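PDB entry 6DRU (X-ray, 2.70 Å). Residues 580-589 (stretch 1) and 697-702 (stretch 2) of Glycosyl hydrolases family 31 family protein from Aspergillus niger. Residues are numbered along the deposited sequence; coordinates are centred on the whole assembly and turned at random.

Stretch 1 580-589: SNTPIIVSYI
Stretch 2 697-702: PLQHIP

Stretch 1 is largely helical, and the helix runs on beyond Ile589. Its backbone angles stay close to the alpha-helical values, with phi from -54° to -70° and psi from -29° to -48° over Thr582 to Ile589. Successive i to i-4 hydrogen bonds hold it: Ile585 N to Asn581 O at 3.0 Å, Val586 N to Thr582 O at 3.0 Å, Ser587 N to Pro583 O at 3.1 Å and Ile589 N to Ile585 O at 3.2 Å. The bond from Tyr588 N to Ile584 O is weak, at 3.4 Å. The same carbonyl also accepts a hydrogen bond from the side chain of Ser587, with OG 2.6 Å from Ile584 O and chi1 in p.

Stretch 2 has no regular helix or strand. It opens with a type I beta turn from Pro697 to His700, closed by a hydrogen bond from His700 N to Pro697 O at 3.2 Å. The corner residues are Leu698 (phi/psi -68/-25) and Gln699 (-87/-8). The chain then extends through His700 (-117/130) and Ile701 (-102/129). The turn lies beside the helix, with Ile584 CA and Gln699 CA 5.8 Å apart. Together the two stretches bury 269 Å².

Tyr588 has the largest share of that surface, 68 Å². Its CA-to-CB bond points toward stretch 2, and chi1 is m (-80°) with chi2 -76°. The ring thus carries its hydroxyl to the backbone that leaves the turn. Tyr588 OH donates a hydrogen bond to Gln699 O at 2.6 Å. This gives a carbonyl outside regular secondary structure a side-chain donor. Tyr588 OH also lies 3.0 Å from Ile701 N and 3.4 Å from His700 CA, so it sits close against three successive residues. Ile701 points toward the helix with both chi angles in t. Ile701 CG2 is 3.7 Å from Tyr588 CE1, an apolar contact with an oblique approach to the ring. His700, between these neighbours, points away.

Ile584 stands one helical turn before Tyr588 and also points toward stretch 2. It is covered over 58 Å². With chi1 m (-49°) and chi2 t (-179°), its side chain extends CD1 to the turn. There Ile584 CD1 lies 3.7 Å from Gln699 CG and 4.2 Å from Leu698 CD2. It therefore touches both corner residues of the turn.

Gln699 contributes 57 Å². Its CA-to-CB bond runs sideways and the end of the side chain leads away. Chi1 is off the wells at -26°, chi2 is p (85°) and chi3 is 26°. Contact with Ile584 is made by the aliphatic part, while the carboxamide stays clear of the helix.

Leu698 also starts sideways, but its end comes nearer, with chi1 t (166°) and chi2 p (72°). Leu698 CD2 reaches 3.7 Å from Asn581 OD1, a packing contact. Asn581, chi1 m (-74°), has its ND2 hydrogen-bonded elsewhere in the structure.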

ATOM      1  N   SER A 580     -27.701 -31.900 -47.797  1.00 68.15           N
ATOM      2  CA  SER A 580     -29.072 -31.464 -47.544  1.00 71.88           C
ATOM      3  C   SER A 580     -29.121 -30.086 -46.899  1.00 79.84           C
ATOM      4  O   SER A 580     -30.118 -29.369 -47.049  1.00 77.84           O
ATOM      5  CB  SER A 580     -29.792 -32.482 -46.658  1.00 65.58           C
ATOM      6  OG  SER A 580     -29.117 -32.651 -45.423  1.00 71.76           O
ATOM      7  N   ASN A 581     -28.065 -29.697 -46.185  1.00 76.74           N
ATOM      8  CA  ASN A 581     -28.050 -28.426 -45.474  1.00 58.81           C
ATOM      9  C   ASN A 581     -27.501 -27.277 -46.305  1.00 62.22           C
ATOM     10  O   ASN A 581     -27.767 -26.115 -45.976  1.00 65.83           O
ATOM     11  CB  ASN A 581     -27.234 -28.554 -44.185  1.00 52.90           C
ATOM     12  CG  ASN A 581     -27.962 -29.341 -43.116  1.00 65.92           C
ATOM     13  OD1 ASN A 581     -29.157 -29.151 -42.896  1.00 77.15           O
ATOM     14  ND2 ASN A 581     -27.243 -30.234 -42.446  1.00 71.97           N
ATOM     15  N   THR A 582     -26.738 -27.568 -47.358  1.00 60.02           N
ATOM     16  CA  THR A 582     -26.215 -26.512 -48.225  1.00 60.92           C
ATOM     17  C   THR A 582     -27.298 -25.589 -48.773  1.00 64.82           C
ATOM     18  O   THR A 582     -27.122 -24.364 -48.697  1.00 66.98           O
ATOM     19  CB  THR A 582     -25.392 -27.132 -49.364  1.00 54.63           C
ATOM     20  OG1 THR A 582     -24.373 -27.977 -48.818  1.00 63.58           O
ATOM     21  CG2 THR A 582     -24.743 -26.042 -50.200  1.00 48.15           C
ATOM     22  N   PRO A 583     -28.419 -26.079 -49.319  1.00 75.55           N
ATOM     23  CA  PRO A 583     -29.451 -25.137 -49.785  1.00 60.60           C
ATOM     24  C   PRO A 583     -30.072 -24.322 -48.664  1.00 64.55           C
ATOM     25  O   PRO A 583     -30.518 -23.193 -48.908  1.00 69.72           O
ATOM     26  CB  PRO A 583     -30.482 -26.052 -50.461  1.00 56.07           C
ATOM     27  CG  PRO A 583     -30.284 -27.375 -49.819  1.00 65.62           C
ATOM     28  CD  PRO A 583     -28.812 -27.476 -49.586  1.00 68.01           C
ATOM     29  N   ILE A 584     -30.118 -24.856 -47.443  1.00 57.63           N
ATOM     30  CA  ILE A 584     -30.658 -24.096 -46.319  1.00 60.41           C
ATOM     31  C   ILE A 584     -29.729 -22.942 -45.963  1.00 68.77           C
ATOM     32  O   ILE A 584     -30.174 -21.808 -45.745  1.00 64.48           O
ATOM     33  CB  ILE A 584     -30.895 -25.017 -45.108  1.00 56.46           C
ATOM     34  CG1 ILE A 584     -31.665 -26.269 -45.525  1.00 54.99           C
ATOM     35  CG2 ILE A 584     -31.650 -24.277 -44.020  1.00 64.26           C
ATOM     36  CD1 ILE A 584     -31.953 -27.208 -44.374  1.00 63.67           C
ATOM     37  N   ILE A 585     -28.425 -23.216 -45.892  1.00 61.38           N
ATOM     38  CA  ILE A 585     -27.462 -22.185 -45.515  1.00 59.14           C
ATOM     39  C   ILE A 585     -27.394 -21.096 -46.579  1.00 71.05           C
ATOM     40  O   ILE A 585     -27.346 -19.901 -46.262  1.00 66.71           O
ATOM     41  CB  ILE A 585     -26.083 -22.817 -45.259  1.00 61.47           C
ATOM     42  CG1 ILE A 585     -26.182 -23.887 -44.169  1.00 59.58           C
ATOM     43  CG2 ILE A 585     -25.073 -21.750 -44.865  1.00 57.71           C
ATOM     44  CD1 ILE A 585     -24.913 -24.690 -43.983  1.00 50.52           C
ATOM     45  N   VAL A 586     -27.385 -21.488 -47.856  1.00 72.17           N
ATOM     46  CA  VAL A 586     -27.277 -20.514 -48.937  1.00 67.33           C
ATOM     47  C   VAL A 586     -28.539 -19.662 -49.036  1.00 61.36           C
ATOM     48  O   VAL A 586     -28.478 -18.492 -49.434  1.00 66.81           O
ATOM     49  CB  VAL A 586     -26.961 -21.234 -50.262  1.00 51.36           C
ATOM     50  CG1 VAL A 586     -26.920 -20.250 -51.419  1.00 56.92           C
ATOM     51  CG2 VAL A 586     -25.633 -21.972 -50.154  1.00 53.76           C
ATOM     52  N   SER A 587     -29.695 -20.217 -48.661  1.00 59.53           N
ATOM     53  CA  SER A 587     -30.928 -19.436 -48.695  1.00 65.08           C
ATOM     54  C   SER A 587     -30.866 -18.265 -47.722  1.00 65.09           C
ATOM     55  O   SER A 587     -31.283 -17.149 -48.055  1.00 67.22           O
ATOM     56  CB  SER A 587     -32.127 -20.328 -48.377  1.00 69.83           C
ATOM     57  OG  SER A 587     -32.162 -20.669 -47.001  1.00 73.85           O
ATOM     58  N   TYR A 588     -30.343 -18.497 -46.516  1.00 64.74           N
ATOM     59  CA  TYR A 588     -30.221 -17.413 -45.549  1.00 57.74           C
ATOM     60  C   TYR A 588     -29.154 -16.408 -45.960  1.00 62.20           C
ATOM     61  O   TYR A 588     -29.254 -15.226 -45.611  1.00 65.44           O
ATOM     62  CB  TYR A 588     -29.930 -17.982 -44.161  1.00 54.39           C
ATOM     63  CG  TYR A 588     -31.167 -18.505 -43.466  1.00 62.76           C
ATOM     64  CD1 TYR A 588     -32.091 -17.631 -42.908  1.00 72.30           C
ATOM     65  CD2 TYR A 588     -31.418 -19.868 -43.378  1.00 58.90           C
ATOM     66  CE1 TYR A 588     -33.228 -18.099 -42.276  1.00 62.21           C
ATOM     67  CE2 TYR A 588     -32.551 -20.345 -42.747  1.00 62.64           C
ATOM     68  CZ  TYR A 588     -33.452 -19.456 -42.198  1.00 62.24           C
ATOM     69  OH  TYR A 588     -34.581 -19.923 -41.567  1.00 71.35           O
ATOM     70  N   ILE A 589     -28.130 -16.852 -46.692  1.00 55.20           N
ATOM     71  CA  ILE A 589     -27.157 -15.913 -47.246  1.00 56.69           C
ATOM     72  C   ILE A 589     -27.834 -14.979 -48.240  1.00 58.67           C
ATOM     73  O   ILE A 589     -27.608 -13.762 -48.227  1.00 58.30           O
ATOM     74  CB  ILE A 589     -25.983 -16.675 -47.891  1.00 54.93           C
ATOM     75  CG1 ILE A 589     -25.156 -17.386 -46.819  1.00 54.29           C
ATOM     76  CG2 ILE A 589     -25.109 -15.726 -48.699  1.00 50.71           C
ATOM     77  CD1 ILE A 589     -23.984 -18.169 -47.371  1.00 53.14           C
ATOM     78  N   PRO A 697     -39.761 -25.672 -38.797  1.00 74.51           N
ATOM     79  CA  PRO A 697     -38.860 -26.719 -39.298  1.00 73.88           C
ATOM     80  C   PRO A 697     -37.416 -26.243 -39.267  1.00 79.19           C
ATOM     81  O   PRO A 697     -37.153 -25.092 -38.903  1.00 74.38           O
ATOM     82  CB  PRO A 697     -39.358 -26.958 -40.729  1.00 54.24           C
ATOM     83  CG  PRO A 697     -39.973 -25.660 -41.122  1.00 61.31           C
ATOM     84  CD  PRO A 697     -40.586 -25.091 -39.872  1.00 70.81           C
ATOM     85  N   LEU A 698     -36.469 -27.100 -39.655  1.00 71.35           N
ATOM     86  CA  LEU A 698     -35.064 -26.739 -39.510  1.00 65.32           C
ATOM     87  C   LEU A 698     -34.664 -25.599 -40.438  1.00 68.37           C
ATOM     88  O   LEU A 698     -33.733 -24.851 -40.119  1.00 80.69           O
ATOM     89  CB  LEU A 698     -34.175 -27.964 -39.752  1.00 61.36           C
ATOM     90  CG  LEU A 698     -32.678 -27.740 -39.971  1.00 70.86           C
ATOM     91  CD1 LEU A 698     -32.016 -27.331 -38.667  1.00 70.18           C
ATOM     92  CD2 LEU A 698     -32.023 -28.989 -40.532  1.00 58.15           C
ATOM     93  N   GLN A 699     -35.370 -25.421 -41.552  1.00 62.95           N
ATOM     94  CA  GLN A 699     -35.039 -24.384 -42.517  1.00 71.92           C
ATOM     95  C   GLN A 699     -35.684 -23.040 -42.201  1.00 75.36           C
ATOM     96  O   GLN A 699     -35.365 -22.049 -42.868  1.00 80.85           O
ATOM     97  CB  GLN A 699     -35.456 -24.814 -43.928  1.00 70.78           C
ATOM     98  CG  GLN A 699     -35.510 -26.319 -44.142  1.00 85.47           C
ATOM     99  CD  GLN A 699     -36.832 -26.924 -43.715  1.00 76.31           C
ATOM    100  OE1 GLN A 699     -37.861 -26.249 -43.712  1.00 80.17           O
ATOM    101  NE2 GLN A 699     -36.811 -28.201 -43.351  1.00 75.43           N
ATOM    102  N   HIS A 700     -36.581 -22.980 -41.221  1.00 70.24           N
ATOM    103  CA  HIS A 700     -37.317 -21.764 -40.897  1.00 74.97           C
ATOM    104  C   HIS A 700     -36.981 -21.313 -39.483  1.00 76.90           C
ATOM    105  O   HIS A 700     -37.039 -22.111 -38.542  1.00 76.91           O
ATOM    106  CB  HIS A 700     -38.827 -21.987 -41.039  1.00 69.08           C
ATOM    107  CG  HIS A 700     -39.272 -22.223 -42.449  1.00 74.27           C
ATOM    108  ND1 HIS A 700     -38.500 -21.887 -43.540  1.00 78.08           N
ATOM    109  CD2 HIS A 700     -40.406 -22.772 -42.946  1.00 77.42           C
ATOM    110  CE1 HIS A 700     -39.141 -22.212 -44.648  1.00 66.58           C
ATOM    111  NE2 HIS A 700     -40.300 -22.752 -44.316  1.00 86.66           N
ATOM    112  N   ILE A 701     -36.630 -20.044 -39.338  1.00 66.19           N
ATOM    113  CA  ILE A 701     -36.410 -19.424 -38.033  1.00 61.14           C
ATOM    114  C   ILE A 701     -37.636 -18.586 -37.691  1.00 57.14           C
ATOM    115  O   ILE A 701     -38.077 -17.788 -38.530  1.00 60.68           O
ATOM    116  CB  ILE A 701     -35.130 -18.564 -38.011  1.00 61.21           C
ATOM    117  CG1 ILE A 701     -34.984 -17.873 -36.654  1.00 58.55           C
ATOM    118  CG2 ILE A 701     -35.103 -17.565 -39.167  1.00 54.28           C
ATOM    119  CD1 ILE A 701     -33.725 -17.074 -36.515  1.00 75.35           C
ATOM    120  N   PRO A 702     -38.220 -18.744 -36.501  1.00 59.28           N
ATOM    121  CA  PRO A 702     -39.443 -17.999 -36.171  1.00 58.13           C
ATOM    122  C   PRO A 702     -39.258 -16.491 -36.239  1.00 59.99           C
ATOM    123  O   PRO A 702     -38.546 -15.899 -35.423  1.00 69.27           O
ATOM    124  CB  PRO A 702     -39.760 -18.466 -34.744  1.00 57.65           C
ATOM    125  CG  PRO A 702     -39.125 -19.815 -34.642  1.00 69.37           C
ATOM    126  CD  PRO A 702     -37.871 -19.729 -35.463  1.00 65.24           C
TER